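Local coordinates for protein CG14216 (Drosophila melanogaster, PDB 3P9Y) that probably dephosphorylates phosphoserines in the C-terminal domain of RNA polymerase II, with a role in RNA processing and termination, at residues Ser17-Asn21 and Arg22-Ala26; Asp144-Asn148 and Ala149-Leu153. The protein carries 2 engineered substitutions. All blocks are in the same frame, centred on the assembly; numbering follows the deposited sequence.

Contact 1 of 2, residues Ser17-Asn21 and Arg22-Ala26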
loop_
_atom_site.group_PDB
_atom_site.type_symbol
_atom_site.label_atom_id
_atom_site.label_comp_id
_atom_site.label_asym_id
_atom_site.label_seq_id
_atom_site.Cartn_x
_atom_site.Cartn_y
_atom_site.Cartn_z
ATOM N N SER A 17 -0.675 -7.045 -1.039
ATOM C CA SER A 17 -0.132 -8.320 -1.491
ATOM C C SER A 17 0.566 -8.238 -2.849
ATOM O O SER A 17 1.736 -8.599 -2.966
ATOM C CB SER A 17 -1.228 -9.382 -1.534
ATOM O OG SER A 17 -0.663 -10.658 -1.776
ATOM N N SER A 18 -0.137 -7.759 -3.871
ATOM C CA SER A 18 0.390 -7.795 -5.234
ATOM C C SER A 18 0.853 -6.433 -5.741
ATOM O O SER A 18 1.331 -6.320 -6.869
ATOM C CB SER A 18 -0.662 -8.365 -6.191
ATOM O OG SER A 18 -0.962 -9.713 -5.872
ATOM N N ASN A 19 0.715 -5.409 -4.902
ATOM C CA ASN A 19 1.054 -4.034 -5.264
ATOM C C ASN A 19 0.309 -3.625 -6.531
ATOM O O ASN A 19 0.887 -3.034 -7.447
ATOM C CB ASN A 19 2.565 -3.891 -5.450
ATOM C CG ASN A 19 3.011 -2.448 -5.600
ATOM O OD1 ASN A 19 2.444 -1.522 -5.020
ATOM N ND2 ASN A 19 4.048 -2.261 -6.378
ATOM N N MET A 20 -0.981 -3.945 -6.559
ATOM C CA MET A 20 -1.828 -3.748 -7.735
ATOM C C MET A 20 -3.020 -2.843 -7.448
ATOM O O MET A 20 -3.235 -1.855 -8.141
ATOM C CB MET A 20 -2.362 -5.091 -8.236
ATOM C CG MET A 20 -1.529 -5.713 -9.335
ATOM S SD MET A 20 -1.591 -4.775 -10.877
ATOM C CE MET A 20 -0.185 -5.492 -11.716
ATOM N N ASN A 21 -3.809 -3.198 -6.440
ATOM C CA ASN A 21 -5.058 -2.497 -6.173
ATOM C C ASN A 21 -4.963 -1.564 -4.972
ATOM O O ASN A 21 -4.828 -0.355 -5.129
ATOM C CB ASN A 21 -6.190 -3.505 -5.959
ATOM C CG ASN A 21 -7.526 -2.841 -5.703
ATOM O OD1 ASN A 21 -7.806 -1.755 -6.214
ATOM N ND2 ASN A 21 -8.366 -3.495 -4.914
ATOM N N ARG A 22 -5.030 -2.135 -3.774
ATOM C CA ARG A 22 -5.167 -1.349 -2.548
ATOM C C ARG A 22 -3.997 -0.398 -2.289
ATOM O O ARG A 22 -4.208 0.766 -1.945
ATOM C CB ARG A 22 -5.369 -2.287 -1.354
ATOM C CG ARG A 22 -6.727 -2.996 -1.347
ATOM C CD ARG A 22 -6.753 -4.177 -0.367
ATOM N NE ARG A 22 -5.804 -5.223 -0.748
ATOM C CZ ARG A 22 -5.529 -6.300 -0.016
ATOM N NH1 ARG A 22 -6.126 -6.486 1.152
ATOM N NH2 ARG A 22 -4.656 -7.192 -0.457
ATOM N N SER A 23 -2.768 -0.881 -2.445
ATOM C CA SER A 23 -1.601 -0.046 -2.169
ATOM C C SER A 23 -1.463 1.067 -3.201
ATOM O O SER A 23 -0.963 2.142 -2.895
ATOM C CB SER A 23 -0.317 -0.877 -2.148
ATOM O OG SER A 23 0.056 -1.286 -3.453
ATOM N N MET A 24 -1.905 0.810 -4.422
ATOM C CA MET A 24 -1.742 1.781 -5.499
ATOM C C MET A 24 -2.799 2.879 -5.435
ATOM O O MET A 24 -2.530 4.024 -5.774
ATOM C CB MET A 24 -1.770 1.075 -6.853
ATOM C CG MET A 24 -0.557 0.186 -7.069
ATOM S SD MET A 24 0.982 1.120 -6.931
ATOM C CE MET A 24 1.084 1.818 -8.580
ATOM N N GLU A 25 -3.998 2.522 -5.001
ATOM C CA GLU A 25 -5.042 3.503 -4.765
ATOM C C GLU A 25 -4.578 4.453 -3.659
ATOM O O GLU A 25 -4.703 5.677 -3.780
ATOM C CB GLU A 25 -6.328 2.794 -4.354
ATOM C CG GLU A 25 -7.569 3.643 -4.452
ATOM C CD GLU A 25 -7.962 3.928 -5.887
ATOM O OE1 GLU A 25 -7.931 5.109 -6.273
ATOM O OE2 GLU A 25 -8.285 2.975 -6.632
ATOM N N ALA A 26 -4.027 3.883 -2.588
ATOM C CA ALA A 26 -3.498 4.681 -1.486
ATOM C C ALA A 26 -2.281 5.488 -1.935
ATOM O O ALA A 26 -2.097 6.630 -1.513
ATOM C CB ALA A 26 -3.128 3.788 -0.304
HETATM O O HOH W 1 -7.418 0.566 -7.711
#

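Contact 2 of 2, residues Asp144-Asn148 and Ala149-Leu153. Engineered in segment 144-148: N147 (natural residue Asp).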
loop_
_atom_site.group_PDB
_atom_site.type_symbol
_atom_site.label_atom_id
_atom_site.label_comp_id
_atom_site.label_asym_id
_atom_site.label_seq_id
_atom_site.Cartn_x
_atom_site.Cartn_y
_atom_site.Cartn_z
ATOM N N ASP A 144 -7.348 -2.297 7.759
ATOM C CA ASP A 144 -8.003 -3.245 6.865
ATOM C C ASP A 144 -8.686 -2.566 5.690
ATOM O O ASP A 144 -9.517 -1.676 5.870
ATOM C CB ASP A 144 -9.029 -4.071 7.631
ATOM C CG ASP A 144 -8.384 -5.131 8.489
ATOM O OD1 ASP A 144 -7.230 -5.512 8.193
ATOM O OD2 ASP A 144 -9.029 -5.589 9.454
ATOM N N VAL A 145 -8.325 -3.006 4.490
ATOM C CA VAL A 145 -8.958 -2.549 3.262
ATOM C C VAL A 145 -9.473 -3.761 2.491
ATOM O O VAL A 145 -8.699 -4.638 2.112
ATOM C CB VAL A 145 -7.966 -1.789 2.364
ATOM C CG1 VAL A 145 -8.677 -1.249 1.127
ATOM C CG2 VAL A 145 -7.291 -0.646 3.138
ATOM N N VAL A 146 -10.779 -3.810 2.263
ATOM C CA VAL A 146 -11.375 -4.889 1.487
ATOM C C VAL A 146 -10.858 -4.816 0.053
ATOM O O VAL A 146 -10.707 -3.728 -0.507
ATOM C CB VAL A 146 -12.907 -4.815 1.529
ATOM C CG1 VAL A 146 -13.528 -5.866 0.609
ATOM C CG2 VAL A 146 -13.392 -4.992 2.962
ATOM N N ASN A 147 -10.566 -5.974 -0.531
ATOM C CA ASN A 147 -9.857 -6.015 -1.806
ATOM C C ASN A 147 -10.765 -5.975 -3.033
ATOM O O ASN A 147 -10.973 -6.989 -3.700
ATOM C CB ASN A 147 -8.959 -7.248 -1.869
ATOM C CG ASN A 147 -7.808 -7.068 -2.821
ATOM O OD1 ASN A 147 -7.811 -6.162 -3.648
ATOM N ND2 ASN A 147 -6.805 -7.921 -2.698
ATOM N N ASN A 148 -11.305 -4.795 -3.316
ATOM C CA ASN A 148 -11.959 -4.511 -4.587
ATOM C C ASN A 148 -11.774 -3.028 -4.908
ATOM O O ASN A 148 -11.278 -2.265 -4.074
ATOM C CB ASN A 148 -13.440 -4.885 -4.544
ATOM C CG ASN A 148 -14.217 -4.072 -3.539
ATOM O OD1 ASN A 148 -14.420 -2.875 -3.719
ATOM N ND2 ASN A 148 -14.669 -4.720 -2.475
ATOM N N ALA A 149 -12.166 -2.617 -6.106
ATOM C CA ALA A 149 -11.890 -1.260 -6.567
ATOM C C ALA A 149 -12.529 -0.188 -5.681
ATOM O O ALA A 149 -11.890 0.808 -5.357
ATOM C CB ALA A 149 -12.341 -1.094 -8.016
ATOM N N GLU A 150 -13.780 -0.392 -5.280
ATOM C CA GLU A 150 -14.504 0.629 -4.527
ATOM C C GLU A 150 -13.920 0.801 -3.125
ATOM O O GLU A 150 -13.692 1.921 -2.667
ATOM C CB GLU A 150 -15.991 0.287 -4.418
ATOM C CG GLU A 150 -16.745 0.295 -5.738
ATOM C CD GLU A 150 -16.885 -1.090 -6.338
ATOM O OE1 GLU A 150 -18.034 -1.566 -6.466
ATOM O OE2 GLU A 150 -15.854 -1.711 -6.677
ATOM N N ASP A 151 -13.688 -0.315 -2.447
ATOM C CA ASP A 151 -13.177 -0.272 -1.085
ATOM C C ASP A 151 -11.708 0.138 -1.055
ATOM O O ASP A 151 -11.236 0.668 -0.059
ATOM C CB ASP A 151 -13.385 -1.618 -0.390
ATOM C CG ASP A 151 -14.824 -1.831 0.029
ATOM O OD1 ASP A 151 -15.394 -0.916 0.660
ATOM O OD2 ASP A 151 -15.385 -2.908 -0.272
ATOM N N ALA A 152 -10.991 -0.082 -2.151
ATOM C CA ALA A 152 -9.605 0.365 -2.231
ATOM C C ALA A 152 -9.557 1.891 -2.180
ATOM O O ALA A 152 -8.707 2.478 -1.510
ATOM C CB ALA A 152 -8.945 -0.150 -3.495
ATOM N N LEU A 153 -10.481 2.536 -2.881
ATOM C CA LEU A 153 -10.549 3.993 -2.864
ATOM C C LEU A 153 -10.957 4.496 -1.480
ATOM O O LEU A 153 -10.398 5.475 -0.983
ATOM C CB LEU A 153 -11.533 4.505 -3.918
ATOM C CG LEU A 153 -11.649 6.030 -3.963
ATOM C CD1 LEU A 153 -10.315 6.654 -4.353
ATOM C CD2 LEU A 153 -12.752 6.464 -4.929
#

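Contact 1 of 2, residues Ser17-Asn21 and Arg22-Ala26
N21, the last residue of the loop that follows strand 11-16, meets M24 and E25 in the first turn of helix 22-32, a local and largely buried contact within the phosphate-binding loop of a low-molecular-weight PTP-like fold. The carbonyl of N21 starts the helix: E25 N donates to N21 O at 3.0 Å, almost straight (160°), and M24 N adds a weak bond to the same oxygen. A second link runs through side chains. One water donates to N21 OD1 and to E25 OE2, tying the amide to the carboxylate; N21 reaches it by extending away from its own nitrogen, while E25 folds at chi2. E25 OE2 also has a salt bridge to R91, and N21 ND2 bonds to the engineered N147.

M24, bent at chi2 and chi3, lays its CG 3.5 Å from N19 O and its CB 3.5 Å from M20 O. The chain of R22 kinks at chi3 (-63°), which brings NH2 within 4.0 Å of S17 N, approached obliquely; the guanidinium plane is only 28° from that of the N21 amide. This encloses an anion site: the backbone nitrogens of S17, S18, M20 and N21 and R22 NE all bond to the phosphorylated side chain of the bound peptide, and a salt bridge from NH1 to E116 helps fix the arginine. S23 OG bonds to D16, which stands where the CX5R signature of the phosphatase family has its cysteine.

M20 and M24 pack against helix 65-82, N21 and M24 against helix 85-95, and E25 lies along helix 149-167, while S17 shares backbone hydrogen bonds with G43 in the loop beyond strand 36-41.

Contact 2 of 2, residues Asp144-Asn148 and Ala149-Leu153
An asparagine N-cap opens helix 149-167, with N148 and D151 gripping each other across the first turn. The N148 amide works with both of its ends. OD1 accepts from D151 N at 3.0 Å in a nearly straight bond (174°), although the donor sits above the carbonyl plane and not on a lone pair. At the other end ND2 donates a hydrogen bond to D151 OD2 at 2.9 Å, meeting the carboxylate on its anti side and slightly out of its plane. The amide and carboxylate planes are turned 53° apart, so the two groups meet askew and are not coplanar. With chi1 at 63°, the CG of N148 sits between its own backbone N and carbonyl carbon, which turns the amide toward the first backbone N-H groups of the helix.

The main chain of N148 enters the helix at the same point: A152 N donates to N148 O at 2.9 Å, while A152 CB lies 3.2 Å from N148 O. This helix follows strand 137-142 of the central sheet, and the loop between them is pinched by an inverse gamma turn centred on N147, an engineered asparagine in place of the natural Asp, with a weak bond from N148 N to V146 O. With an alanine in place of N148, D151 N would probably lose its capping acceptor and the D151 carboxylate the amide that steadies it, leaving it freer to turn.

Beside the cap, the side chains of V146 and D151 run alongside each other, with V146 CB 3.6 Å from D151 OD2. V145 turns to the buried side instead: its CG1, anti to the backbone N, reaches D151 O at 3.4 Å and rests near A152 CA, and the same side chain touches V115.

Contacts 1 and 2 follow one another along the chain, their centres about 9 Å apart, and each leads from a loop into the first turn of a helix. They meet through N21, whose ND2 bonds to N147 OD1 at 3.0 Å and, weakly, to N148 O at 3.3 Å, so the loop bearing the phosphate site is held to the cap of helix 149-167. R22 packs against another part of contact 2, its CD 3.2 Å from V145 O. Residues 17-22 surround the peptide's phosphorylated side chain, while the engineered N147 approaches it from segment 144-148 with a weak bond and also joins the peptide backbone; both loops therefore line the substrate site.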